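Local coordinates for protein precorrin-6A reductase (Rhodobacter capsulatus, PDB 4X7G) that catalyses the reduction of precorrin-6A, very probably with NADPH as hydride donor, on the path to the corrin ring of cobalamin, at residues Asp108-Val113 with Val217-Arg222; Arg129-Ile134 with Leu151-Asp156. One frame throughout, in Å; residues are numbered along the deposited sequence.

Contact 1. Residues Asp108-Val113 with Val217-Arg222; sequences DRWTHV and VILIDR
Arg109 begins the pairing with its backbone alone: its O accepts the N-H of Val217 at 2.9 Å, while its guanidinium turns to the carbonyl of Gly214. Trp110 follows, its CG anti to the carbonyl carbon (chi1 -64°), which lays the indole along the neighbouring strand. Trp110 CD1 rests 3.6 Å from Val217 CB, the two side chains side by side, and on the six-membered ring CE3 and CZ3 meet the CD2 branch of Leu219. CB of Asp108 sits over one face of the indole. Thr111 points to the other side of the sheet. Thr111 N donates to Val217 O and Thr111 O receives Leu219 N at 2.8 Å; a water 2.8 Å from Thr111 OG1 donates to the same Val217 O, so that carbonyl is gripped twice. His112 returns to the side of Trp110, where OD1 of Asp221 lies 3.3 Å from His112 CD2, at the ring edge. Val113 closes the ladder, its N donating to Leu219 O and its O accepting Asp221 N at 2.9 Å, and its CG2 packs 3.8 Å from CG1 of Ile220. Four successive parallel bridges pair 109-113 with 216-220; 109-113 is an outermost strand of the six-stranded sheet within this chain. Strand 192-196 flanks 216-220 across from it, helix 205-213 packs on Trp110 and Val217, and helix 116-122 on Val113, Ile218 and Ile220.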
loop_
_atom_site.group_PDB
_atom_site.type_symbol
_atom_site.label_atom_id
_atom_site.label_comp_id
_atom_site.label_asym_id
_atom_site.label_seq_id
_atom_site.Cartn_x
_atom_site.Cartn_y
_atom_site.Cartn_z
ATOM N N ASP A 108 -6.982 -21.040 4.758
ATOM C CA ASP A 108 -5.747 -20.404 4.203
ATOM C C ASP A 108 -4.627 -21.410 4.185
ATOM O O ASP A 108 -4.475 -22.185 5.150
ATOM C CB ASP A 108 -5.401 -19.201 5.035
ATOM C CG ASP A 108 -6.322 -18.041 4.844
ATOM O OD1 ASP A 108 -6.941 -17.868 3.725
ATOM O OD2 ASP A 108 -6.514 -17.295 5.772
ATOM N N ARG A 109 -3.807 -21.385 3.154
ATOM C CA ARG A 109 -2.590 -22.162 3.098
ATOM C C ARG A 109 -1.439 -21.231 2.817
ATOM O O ARG A 109 -1.186 -20.918 1.639
ATOM C CB ARG A 109 -2.646 -23.284 2.060
ATOM C CG ARG A 109 -1.429 -24.257 2.096
ATOM C CD ARG A 109 -1.720 -25.663 1.520
ATOM N NE ARG A 109 -2.469 -25.575 0.209
ATOM C CZ ARG A 109 -1.989 -25.862 -0.995
ATOM N NH1 ARG A 109 -0.713 -26.170 -1.085
ATOM N NH2 ARG A 109 -2.764 -25.789 -2.097
ATOM N N TRP A 110 -0.885 -20.695 3.848
ATOM C CA TRP A 110 0.110 -19.633 3.771
ATOM C C TRP A 110 1.460 -20.061 4.191
ATOM O O TRP A 110 1.610 -20.851 5.182
ATOM C CB TRP A 110 -0.307 -18.442 4.606
ATOM C CG TRP A 110 -1.552 -17.715 4.186
ATOM C CD1 TRP A 110 -2.364 -17.974 3.109
ATOM C CD2 TRP A 110 -2.112 -16.593 4.860
ATOM N NE1 TRP A 110 -3.357 -17.015 3.079
ATOM C CE2 TRP A 110 -3.270 -16.210 4.126
ATOM C CE3 TRP A 110 -1.747 -15.856 5.980
ATOM C CZ2 TRP A 110 -4.027 -15.117 4.501
ATOM C CZ3 TRP A 110 -2.493 -14.743 6.306
ATOM C CH2 TRP A 110 -3.631 -14.424 5.599
ATOM N N THR A 111 2.494 -19.580 3.518
ATOM C CA THR A 111 3.857 -19.595 4.057
ATOM C C THR A 111 4.344 -18.188 4.149
ATOM O O THR A 111 3.908 -17.326 3.338
ATOM C CB THR A 111 4.805 -20.492 3.308
ATOM O OG1 THR A 111 4.780 -20.113 1.923
ATOM C CG2 THR A 111 4.469 -21.946 3.434
ATOM N N HIS A 112 5.204 -17.859 5.069
ATOM C CA HIS A 112 5.755 -16.587 5.303
ATOM C C HIS A 112 7.196 -16.497 4.941
ATOM O O HIS A 112 7.960 -17.495 5.206
ATOM C CB HIS A 112 5.652 -16.268 6.851
ATOM C CG HIS A 112 4.247 -16.188 7.320
ATOM N ND1 HIS A 112 3.446 -17.192 7.766
ATOM C CD2 HIS A 112 3.545 -15.068 7.381
ATOM C CE1 HIS A 112 2.226 -16.679 8.065
ATOM N NE2 HIS A 112 2.291 -15.417 7.817
ATOM N N VAL A 113 7.590 -15.408 4.351
ATOM C CA VAL A 113 8.972 -15.102 3.993
ATOM C C VAL A 113 9.267 -13.654 4.369
ATOM O O VAL A 113 8.360 -12.831 4.477
ATOM C CB VAL A 113 9.229 -15.331 2.519
ATOM C CG1 VAL A 113 9.089 -16.810 2.153
ATOM C CG2 VAL A 113 8.387 -14.494 1.606
ATOM N N VAL A 217 -0.494 -19.347 -0.753
ATOM C CA VAL A 217 -0.023 -17.969 -0.799
ATOM C C VAL A 217 1.350 -17.919 -0.179
ATOM O O VAL A 217 1.531 -18.482 0.948
ATOM C CB VAL A 217 -0.947 -16.992 -0.094
ATOM C CG1 VAL A 217 -0.439 -15.580 -0.166
ATOM C CG2 VAL A 217 -2.358 -17.101 -0.641
ATOM N N ILE A 218 2.324 -17.301 -0.823
ATOM C CA ILE A 218 3.638 -16.962 -0.243
ATOM C C ILE A 218 3.528 -15.524 0.162
ATOM O O ILE A 218 3.354 -14.655 -0.701
ATOM C CB ILE A 218 4.719 -17.164 -1.261
ATOM C CG1 ILE A 218 4.833 -18.638 -1.630
ATOM C CG2 ILE A 218 6.077 -16.641 -0.785
ATOM C CD1 ILE A 218 5.557 -18.935 -2.926
ATOM N N LEU A 219 3.497 -15.258 1.449
ATOM C CA LEU A 219 3.155 -13.962 2.044
ATOM C C LEU A 219 4.388 -13.315 2.606
ATOM O O LEU A 219 5.076 -13.905 3.476
ATOM C CB LEU A 219 2.062 -14.187 3.141
ATOM C CG LEU A 219 1.465 -12.958 3.707
ATOM C CD1 LEU A 219 0.705 -12.168 2.690
ATOM C CD2 LEU A 219 0.579 -13.335 4.880
ATOM N N ILE A 220 4.690 -12.118 2.151
ATOM C CA ILE A 220 5.913 -11.444 2.534
ATOM C C ILE A 220 5.595 -10.572 3.785
ATOM O O ILE A 220 4.668 -9.751 3.825
ATOM C CB ILE A 220 6.404 -10.547 1.415
ATOM C CG1 ILE A 220 6.673 -11.395 0.142
ATOM C CG2 ILE A 220 7.662 -9.809 1.814
ATOM C CD1 ILE A 220 6.589 -10.654 -1.139
ATOM N N ASP A 221 6.405 -10.781 4.832
ATOM C CA ASP A 221 6.264 -9.991 6.041
ATOM C C ASP A 221 6.650 -8.544 5.788
ATOM O O ASP A 221 7.456 -8.179 4.974
ATOM C CB ASP A 221 7.179 -10.661 7.102
ATOM C CG ASP A 221 6.696 -12.078 7.496
ATOM O OD1 ASP A 221 5.509 -12.423 7.390
ATOM O OD2 ASP A 221 7.575 -12.731 8.018
ATOM N N ARG A 222 6.004 -7.656 6.629
ATOM C CA ARG A 222 6.253 -6.251 6.504
ATOM C C ARG A 222 7.714 -5.844 6.838
ATOM O O ARG A 222 8.314 -6.504 7.693
ATOM C CB ARG A 222 5.335 -5.479 7.439
ATOM C CG ARG A 222 3.900 -5.438 6.957
ATOM C CD ARG A 222 3.031 -4.872 8.020
ATOM N NE ARG A 222 1.635 -4.771 7.592
ATOM C CZ ARG A 222 0.658 -4.288 8.347
ATOM N NH1 ARG A 222 0.926 -3.860 9.598
ATOM N NH2 ARG A 222 -0.534 -4.159 7.883
HETATM O O HOH W 1 2.637 -21.152 0.461
#

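Contact 2. Residues Arg129-Ile134 with Leu151-Asp156. With 3Y8 (3-[(1R,2S,3S,7S,11S,16S,17R,18R,19R)-2,7,12,18-tetrakis(2-hydroxy-2-oxoethyl)-3,13-bis(3-hydroxy-3-oxopropyl)-1,2,5,7,11,17-hexamethyl-17-(3-oxidanyl-3-oxidanylidene-prop-1-enyl)-3,6,8,10,15,16,18,19,21,24-decahydrocorrin-8-yl]propanoic acid), chain C.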
loop_
_atom_site.group_PDB
_atom_site.type_symbol
_atom_site.label_atom_id
_atom_site.label_comp_id
_atom_site.label_asym_id
_atom_site.label_seq_id
_atom_site.Cartn_x
_atom_site.Cartn_y
_atom_site.Cartn_z
ATOM N N ARG A 129 2.483 -21.568 -12.176
ATOM C CA ARG A 129 1.688 -20.463 -12.744
ATOM C C ARG A 129 1.432 -19.489 -11.593
ATOM O O ARG A 129 0.570 -19.736 -10.773
ATOM C CB ARG A 129 0.419 -20.993 -13.355
ATOM C CG ARG A 129 0.734 -21.934 -14.572
ATOM C CD ARG A 129 -0.533 -22.392 -15.271
ATOM N NE ARG A 129 -1.268 -21.334 -15.911
ATOM C CZ ARG A 129 -1.030 -20.830 -17.089
ATOM N NH1 ARG A 129 0.014 -21.232 -17.772
ATOM N NH2 ARG A 129 -1.769 -19.838 -17.573
ATOM N N VAL A 130 2.270 -18.485 -11.541
ATOM C CA VAL A 130 2.370 -17.666 -10.314
ATOM C C VAL A 130 1.799 -16.290 -10.495
ATOM O O VAL A 130 2.215 -15.589 -11.412
ATOM C CB VAL A 130 3.857 -17.539 -9.957
ATOM C CG1 VAL A 130 4.032 -16.681 -8.680
ATOM C CG2 VAL A 130 4.575 -18.900 -9.818
ATOM N N PHE A 131 0.833 -15.936 -9.641
ATOM C CA PHE A 131 0.314 -14.590 -9.636
ATOM C C PHE A 131 1.223 -13.712 -8.817
ATOM O O PHE A 131 1.275 -13.895 -7.538
ATOM C CB PHE A 131 -1.099 -14.534 -9.159
ATOM C CG PHE A 131 -1.710 -13.143 -9.125
ATOM C CD1 PHE A 131 -1.299 -12.125 -9.961
ATOM C CD2 PHE A 131 -2.743 -12.905 -8.244
ATOM C CE1 PHE A 131 -1.926 -10.898 -9.944
ATOM C CE2 PHE A 131 -3.395 -11.658 -8.228
ATOM C CZ PHE A 131 -2.973 -10.663 -9.102
ATOM N N LEU A 132 2.043 -12.845 -9.419
ATOM C CA LEU A 132 2.890 -11.903 -8.709
ATOM C C LEU A 132 2.111 -10.721 -8.388
ATOM O O LEU A 132 2.179 -9.698 -9.087
ATOM C CB LEU A 132 4.096 -11.526 -9.521
ATOM C CG LEU A 132 5.046 -12.548 -9.879
ATOM C CD1 LEU A 132 6.254 -11.907 -10.624
ATOM C CD2 LEU A 132 5.539 -13.263 -8.674
ATOM N N ALA A 133 1.345 -10.762 -7.312
ATOM C CA ALA A 133 0.444 -9.719 -6.952
ATOM C C ALA A 133 1.092 -8.690 -6.130
ATOM O O ALA A 133 0.669 -8.339 -5.032
ATOM C CB ALA A 133 -0.747 -10.351 -6.231
ATOM N N ILE A 134 2.196 -8.138 -6.660
ATOM C CA ILE A 134 3.144 -7.290 -5.992
ATOM C C ILE A 134 3.388 -6.038 -6.770
ATOM O O ILE A 134 4.263 -5.232 -6.347
ATOM C CB ILE A 134 4.421 -7.987 -5.643
ATOM C CG1 ILE A 134 5.119 -8.429 -6.934
ATOM C CG2 ILE A 134 4.157 -9.120 -4.633
ATOM C CD1 ILE A 134 6.565 -8.770 -6.707
ATOM N N LEU A 151 1.708 -14.210 -13.894
ATOM C CA LEU A 151 0.625 -13.243 -14.093
ATOM C C LEU A 151 0.970 -11.985 -13.370
ATOM O O LEU A 151 1.282 -12.074 -12.127
ATOM C CB LEU A 151 -0.683 -13.820 -13.623
ATOM C CG LEU A 151 -1.921 -12.866 -13.648
ATOM C CD1 LEU A 151 -2.278 -12.513 -15.098
ATOM C CD2 LEU A 151 -3.090 -13.448 -12.954
ATOM N N LEU A 152 0.946 -10.870 -13.980
ATOM C CA LEU A 152 1.246 -9.570 -13.408
ATOM C C LEU A 152 -0.006 -8.728 -13.396
ATOM O O LEU A 152 -0.933 -8.951 -14.219
ATOM C CB LEU A 152 2.315 -8.817 -14.238
ATOM C CG LEU A 152 3.488 -9.633 -14.652
ATOM C CD1 LEU A 152 4.447 -8.883 -15.506
ATOM C CD2 LEU A 152 4.190 -10.234 -13.464
ATOM N N ARG A 153 -0.113 -7.786 -12.493
ATOM C CA ARG A 153 -1.243 -6.841 -12.445
ATOM C C ARG A 153 -0.607 -5.447 -12.225
ATOM O O ARG A 153 -0.023 -5.220 -11.182
ATOM C CB ARG A 153 -2.269 -7.227 -11.403
ATOM C CG ARG A 153 -3.396 -6.220 -11.319
ATOM C CD ARG A 153 -4.700 -6.841 -10.830
ATOM N NE ARG A 153 -4.622 -7.344 -9.484
ATOM C CZ ARG A 153 -5.567 -8.026 -8.858
ATOM N NH1 ARG A 153 -5.407 -8.435 -7.652
ATOM N NH2 ARG A 153 -6.653 -8.365 -9.538
ATOM N N LEU A 154 -0.749 -4.608 -13.202
ATOM C CA LEU A 154 -0.059 -3.340 -13.305
ATOM C C LEU A 154 -1.063 -2.215 -13.458
ATOM O O LEU A 154 -2.040 -2.348 -14.176
ATOM C CB LEU A 154 0.875 -3.305 -14.542
ATOM C CG LEU A 154 1.915 -4.421 -14.534
ATOM C CD1 LEU A 154 2.684 -4.404 -15.871
ATOM C CD2 LEU A 154 2.821 -4.456 -13.345
ATOM N N VAL A 155 -0.849 -1.088 -12.750
ATOM C CA VAL A 155 -1.732 0.069 -12.895
ATOM C C VAL A 155 -1.728 0.650 -14.318
ATOM O O VAL A 155 -2.789 1.001 -14.843
ATOM C CB VAL A 155 -1.435 1.149 -11.841
ATOM C CG1 VAL A 155 -2.331 2.375 -12.028
ATOM C CG2 VAL A 155 -1.644 0.592 -10.446
ATOM N N ASP A 156 -0.515 0.743 -14.837
ATOM C CA ASP A 156 -0.303 1.378 -16.198
ATOM C C ASP A 156 0.267 0.365 -17.132
ATOM O O ASP A 156 1.023 -0.507 -16.753
ATOM C CB ASP A 156 0.627 2.512 -16.089
ATOM C CG ASP A 156 0.035 3.646 -15.216
ATOM O OD1 ASP A 156 -1.084 4.011 -15.380
ATOM O OD2 ASP A 156 0.739 4.163 -14.386
HETATM C C48 3Y8 C . -0.081 5.557 -6.803
HETATM C C47 3Y8 C . -3.279 5.459 -6.912
HETATM C C43 3Y8 C . -8.089 3.592 -3.492
HETATM C C42 3Y8 C . -7.116 2.592 -4.249
HETATM C C41 3Y8 C . -5.998 2.364 -3.250
HETATM C C38 3Y8 C . -3.941 -0.259 -1.194
HETATM C C37 3Y8 C . -5.130 -0.584 -2.010
HETATM C C36 3Y8 C . -6.341 -0.723 -4.202
HETATM C C35 3Y8 C . -4.125 -2.889 -3.743
HETATM C C32 3Y8 C . -2.867 -6.969 -6.042
HETATM C C31 3Y8 C . -1.937 -6.033 -5.159
HETATM C C2 3Y8 C . 0.116 -3.273 -4.742
HETATM C C1 3Y8 C . 0.042 -1.892 -5.483
HETATM C C4 3Y8 C . -2.046 -2.258 -4.570
HETATM C C5 3Y8 C . -3.286 -1.916 -4.185
HETATM C C7 3Y8 C . -5.049 -0.156 -3.532
HETATM C C8 3Y8 C . -5.009 1.319 -3.753
HETATM C C6 3Y8 C . -3.851 -0.588 -4.159
HETATM C C3 3Y8 C . -1.374 -3.630 -4.588
HETATM C C11 3Y8 C . -2.800 2.939 -6.393
HETATM C C12 3Y8 C . -2.327 4.275 -6.682
HETATM C C13 3Y8 C . -1.003 4.339 -6.703
HETATM C C14 3Y8 C . -0.501 2.993 -6.490
HETATM C C15 3Y8 C . 0.835 2.658 -6.463
HETATM C C16 3Y8 C . 1.230 1.267 -6.218
HETATM C C17 3Y8 C . 2.608 0.718 -6.471
HETATM C C18 3Y8 C . 2.413 -0.786 -6.097
HETATM C C19 3Y8 C . 1.115 -0.841 -5.179
HETATM C C20 3Y8 C . -0.136 -2.083 -6.993
HETATM C C21 3Y8 C . -3.770 5.523 -8.422
HETATM C C24 3Y8 C . -3.766 2.404 -7.455
HETATM C C25 3Y8 C . 0.879 -4.354 -5.529
HETATM C C26 3Y8 C . 0.671 -3.092 -3.322
HETATM O O59 3Y8 C . 1.479 -0.679 -11.170
HETATM C C57 3Y8 C . 1.950 0.282 -10.424
HETATM O O58 3Y8 C . 2.575 1.307 -10.804
HETATM C C56 3Y8 C . 1.860 0.020 -8.945
HETATM C C55 3Y8 C . 2.883 0.787 -8.048
HETATM C C54 3Y8 C . 3.674 1.411 -5.655
HETATM C C60 3Y8 C . 3.552 -1.481 -5.354
HETATM C C61 3Y8 C . 4.780 -1.728 -6.099
HETATM O O62 3Y8 C . 5.802 -2.050 -5.383
HETATM O O63 3Y8 C . 4.820 -1.671 -7.359
HETATM N N24 3Y8 C . 0.481 0.460 -5.447
HETATM N N23 3Y8 C . -1.581 2.178 -6.331
HETATM C C49 3Y8 C . 0.337 6.000 -5.394
HETATM C C50 3Y8 C . 1.176 7.231 -5.299
HETATM O O51 3Y8 C . 1.583 7.806 -6.335
HETATM O O52 3Y8 C . 1.324 7.669 -4.100
HETATM O O23 3Y8 C . -4.996 5.706 -8.573
HETATM O O22 3Y8 C . -2.940 5.386 -9.288
HETATM C C10 3Y8 C . -3.436 2.940 -4.964
HETATM C C9 3Y8 C . -3.945 1.613 -4.520
HETATM N N22 3Y8 C . -3.253 0.429 -4.812
HETATM O O44 3Y8 C . -8.876 3.052 -2.702
HETATM O O45 3Y8 C . -8.102 4.684 -3.883
HETATM O O39 3Y8 C . -4.205 0.025 0.018
HETATM O O40 3Y8 C . -2.815 -0.425 -1.657
HETATM N N21 3Y8 C . -1.247 -1.367 -5.052
HETATM C C27 3Y8 C . 0.612 -4.392 -2.468
HETATM O O28 3Y8 C . 1.575 -5.160 -2.584
HETATM O O29 3Y8 C . -0.353 -4.609 -1.741
HETATM C C30 3Y8 C . -2.113 -4.601 -5.563
HETATM O O34 3Y8 C . -2.574 -6.953 -7.295
HETATM O O33 3Y8 C . -3.581 -7.646 -5.302
HETATM O O HOH W 2 2.385 -7.657 -10.987
#
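The carboxy-terminal ends of two adjacent parallel strands, 129-132 and 149-154, form part of the precorrin pocket here. Two bonds set the register: Leu151 N donates to Val130 O at 2.9 Å, and Leu132 N reaches Leu151 O at 2.9 Å with a more bent N-H angle of 146°. Beyond them the strands part, and a water accepts from Arg153 N at 2.9 Å and lies within hydrogen-bonding distance of Leu132 O, to which it probably donates. On one side of the sheet CD1 of Leu132 meets CD2 of Leu152, the two chains side by side. On the other, Phe131 has its CG anti to the backbone N (chi1 180°), which swings the ring across to the partner strand; the ring turns its edge to Leu151 O, with Phe131 CD1 3.4 Å away and also touching Leu151 CD2. Phe131 CZ stands over one face of the Arg153 guanidinium, 3.6 Å from Arg153 NH1, with the planes 78° apart, while Ala133 CB lies over a face of the phenyl ring. Bent at chi3, Arg153 brings its guanidinium edge to a propionate of the ligand: NE donates to O34 at 3.0 Å, and NH1 adds weak bonds to O33 and O34. Asp181 forms a salt bridge with NH2 and probably steadies this orientation. Farther along, Val155 N gives a nearly straight bond to O59 of another carboxylate, 2.8 Å away. Ligand binding beyond the carboxyl ends of parallel strands is the arrangement typical of Rossmann-like alpha/beta domains.

Both contacts belong to one parallel six-stranded sheet, ordered 109-113, 216-220, 192-196, 129-132, 149-154, 167-171. Contact 1 joins the first two strands and contact 2 the fourth and fifth, with 192-196 bridging between them; their centres are about 16 Å apart and their nearest atoms about 5 Å, without touching. Along the chain, 129-134 and 151-156 are nested between 108-113 and 217-222, so a pairing of close strands lies inside one that spans over a hundred residues. The roles differ accordingly: contact 1 builds an edge of the sheet, with the Ile220 side chain about 8 Å from the precorrin, whereas contact 2 binds two of that ligand's carboxylates directly.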